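Local structure of glycoside hydrolase family 61 (Trichoderma reesei QM6a, 5O2X) at residues 85-90 with 208-213. The protein is a copper-dependent lytic polysaccharide monooxygenase of family AA9, which probably cleaves cellulose chains by oxidation. Sequence-based numbering, arbitrary orientation.
With CU (copper (II) ion), chain S; MAN (alpha-D-mannopyranose), chain G; MAN (alpha-D-mannopyranose), chain H.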
loop_
_atom_site.group_PDB
_atom_site.type_symbol
_atom_site.label_atom_id
_atom_site.label_comp_id
_atom_site.label_asym_id
_atom_site.label_seq_id
_atom_site.Cartn_x
_atom_site.Cartn_y
_atom_site.Cartn_z
ATOM N N PRO A 85 14.050 4.846 -4.732
ATOM C CA PRO A 85 15.373 5.268 -4.255
ATOM C C PRO A 85 15.743 4.907 -2.832
ATOM O O PRO A 85 16.871 5.200 -2.465
ATOM C CB PRO A 85 15.353 6.800 -4.469
ATOM C CG PRO A 85 13.912 7.157 -4.263
ATOM C CD PRO A 85 13.146 6.024 -4.878
ATOM N N HIS A 86 14.844 4.409 -2.000
ATOM C CA HIS A 86 15.088 4.359 -0.565
ATOM C C HIS A 86 14.967 2.951 0.053
ATOM O O HIS A 86 14.163 2.156 -0.382
ATOM C CB HIS A 86 14.073 5.213 0.206
ATOM C CG HIS A 86 13.921 6.621 -0.288
ATOM N ND1 HIS A 86 14.974 7.477 -0.414
ATOM C CD2 HIS A 86 12.823 7.331 -0.620
ATOM C CE1 HIS A 86 14.497 8.671 -0.783
ATOM N NE2 HIS A 86 13.199 8.616 -0.941
ATOM N N PRO A 87 15.704 2.705 1.140
ATOM C CA PRO A 87 15.581 1.447 1.889
ATOM C C PRO A 87 14.407 1.487 2.885
ATOM O O PRO A 87 14.240 2.460 3.611
ATOM C CB PRO A 87 16.901 1.404 2.668
ATOM C CG PRO A 87 17.232 2.856 2.930
ATOM C CD PRO A 87 16.803 3.548 1.671
ATOM N N GLY A 88 13.653 0.393 2.915
ATOM C CA GLY A 88 12.674 0.218 3.954
ATOM C C GLY A 88 11.686 -0.891 3.666
ATOM O O GLY A 88 11.765 -1.589 2.650
ATOM N N PRO A 89 10.727 -1.062 4.588
ATOM C CA PRO A 89 9.743 -2.140 4.501
ATOM C C PRO A 89 8.582 -1.800 3.577
ATOM O O PRO A 89 8.355 -0.644 3.200
ATOM C CB PRO A 89 9.234 -2.220 5.958
ATOM C CG PRO A 89 9.290 -0.799 6.435
ATOM C CD PRO A 89 10.600 -0.290 5.826
ATOM N N ILE A 90 7.831 -2.856 3.252
ATOM C CA ILE A 90 6.630 -2.752 2.424
ATOM C C ILE A 90 5.523 -3.525 3.133
ATOM O O ILE A 90 5.750 -4.657 3.607
ATOM C CB ILE A 90 6.875 -3.319 1.004
ATOM C CG1 ILE A 90 7.913 -2.442 0.300
ATOM C CG2 ILE A 90 5.575 -3.357 0.209
ATOM C CD1 ILE A 90 8.376 -2.972 -1.044
ATOM N N ILE A 208 14.431 4.784 14.122
ATOM C CA ILE A 208 15.370 3.706 13.971
ATOM C C ILE A 208 16.542 4.152 13.126
ATOM O O ILE A 208 16.337 4.733 12.052
ATOM C CB ILE A 208 14.693 2.463 13.369
ATOM C CG1 ILE A 208 15.721 1.319 13.285
ATOM C CG2 ILE A 208 14.027 2.754 12.029
ATOM C CD1 ILE A 208 15.180 0.022 12.824
ATOM N N ASN A 209 17.740 3.785 13.565
ATOM C CA ASN A 209 18.950 3.954 12.778
ATOM C C ASN A 209 19.245 2.648 12.080
ATOM O O ASN A 209 19.558 1.646 12.741
ATOM C CB ASN A 209 20.101 4.329 13.715
ATOM C CG ASN A 209 21.366 4.567 12.977
ATOM O OD1 ASN A 209 21.359 4.694 11.726
ATOM N ND2 ASN A 209 22.467 4.679 13.704
ATOM N N ILE A 210 19.132 2.635 10.750
ATOM C CA ILE A 210 19.448 1.423 9.995
ATOM C C ILE A 210 20.958 1.338 9.650
ATOM O O ILE A 210 21.397 0.324 9.147
ATOM C CB ILE A 210 18.591 1.313 8.718
ATOM C CG1 ILE A 210 18.975 2.347 7.664
ATOM C CG2 ILE A 210 17.112 1.326 9.076
ATOM C CD1 ILE A 210 18.246 2.184 6.350
ATOM N N TYR A 211 21.719 2.399 9.979
ATOM C CA TYR A 211 23.155 2.489 9.634
ATOM C C TYR A 211 24.009 1.991 10.789
ATOM O O TYR A 211 24.888 2.668 11.318
ATOM C CB TYR A 211 23.509 3.896 9.133
ATOM C CG TYR A 211 22.669 4.222 7.914
ATOM C CD1 TYR A 211 22.926 3.653 6.696
ATOM C CD2 TYR A 211 21.584 5.080 7.993
ATOM C CE1 TYR A 211 22.148 3.925 5.572
ATOM C CE2 TYR A 211 20.797 5.365 6.894
ATOM C CZ TYR A 211 21.042 4.773 5.695
ATOM O OH TYR A 211 20.243 5.030 4.600
ATOM N N THR A 212 23.699 0.767 11.179
ATOM C CA THR A 212 24.337 0.086 12.280
ATOM C C THR A 212 24.231 -1.392 11.962
ATOM O O THR A 212 23.350 -1.839 11.235
ATOM C CB THR A 212 23.688 0.442 13.603
ATOM O OG1 THR A 212 24.354 -0.310 14.633
ATOM C CG2 THR A 212 22.220 0.174 13.609
ATOM N N SER A 213 25.156 -2.197 12.519
ATOM C CA SER A 213 25.108 -3.647 12.299
ATOM C C SER A 213 25.764 -4.297 13.536
ATOM O O SER A 213 26.790 -3.834 13.992
ATOM C CB SER A 213 25.871 -4.010 11.086
ATOM O OG SER A 213 25.606 -5.377 10.823
HETATM CU CU CU S . 12.009 10.004 -1.594
HETATM C C1 MAN G . 24.230 0.200 15.950
HETATM C C2 MAN G . 25.394 -0.443 16.750
HETATM C C3 MAN G . 25.231 -1.973 16.736
HETATM C C4 MAN G . 23.850 -2.385 17.237
HETATM C C5 MAN G . 22.753 -1.633 16.488
HETATM C C6 MAN G . 21.410 -1.807 17.177
HETATM O O2 MAN G . 25.373 0.022 18.082
HETATM O O3 MAN G . 26.221 -2.604 17.552
HETATM O O4 MAN G . 23.682 -3.811 17.075
HETATM O O5 MAN G . 22.994 -0.220 16.534
HETATM O O6 MAN G . 20.378 -1.713 16.196
HETATM C C1 MAN H . 26.338 -5.876 9.718
HETATM C C2 MAN H . 25.758 -7.294 9.470
HETATM C C3 MAN H . 26.021 -8.215 10.656
HETATM C C4 MAN H . 27.476 -8.159 11.069
HETATM C C5 MAN H . 27.887 -6.730 11.345
HETATM C C6 MAN H . 29.329 -6.688 11.843
HETATM O O2 MAN H . 26.380 -7.775 8.309
HETATM O O3 MAN H . 25.739 -9.598 10.389
HETATM O O4 MAN H . 27.644 -8.949 12.249
HETATM O O5 MAN H . 27.714 -5.967 10.150
HETATM O O6 MAN H . 29.396 -7.414 13.068
HETATM O O HOH W 1 13.589 10.680 -3.281
HETATM O O HOH W 2 12.602 11.098 0.021
#
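Ile210 and Pro87 meet through carbon alone. From CB the Ile210 chain runs out to CG1, which lies 3.6 Å above the plane of the Tyr211 ring, offset toward its rim. The chain is then extended (chi2 174°). This carries CD1 to the pyrrolidine ring of Pro87, 3.6 Å from CG and 4.0 Å from CB. The two side chains cross at about a right angle. Tyr211 comes to the same corner more loosely, its OH 4.1 Å from Pro87 CG. Trp128 of strand 127-128 touches both Pro87 and Ile210.

The contact joins two loops of the AA9 catalytic domain, one of which carries a copper ligand. His86, next to Pro87, binds the copper ion through NE2 at 1.9 Å; residue 1, a methylated histidine, and Tyr174 also belong to the copper site. With His86, residue 1 forms the histidine brace of this family. Pro85 CG sits over the centre of one face of the His86 ring, and His163 also stacks with this ring.

In 208-213, Asn209 OD1 accepts a hydrogen bond from the backbone N of Tyr211 at 2.9 Å, forming an Asx turn, and Tyr211 centres an inverse gamma turn. Beyond it, Thr212 OG1 and Ser213 OG each carry an O-linked mannose.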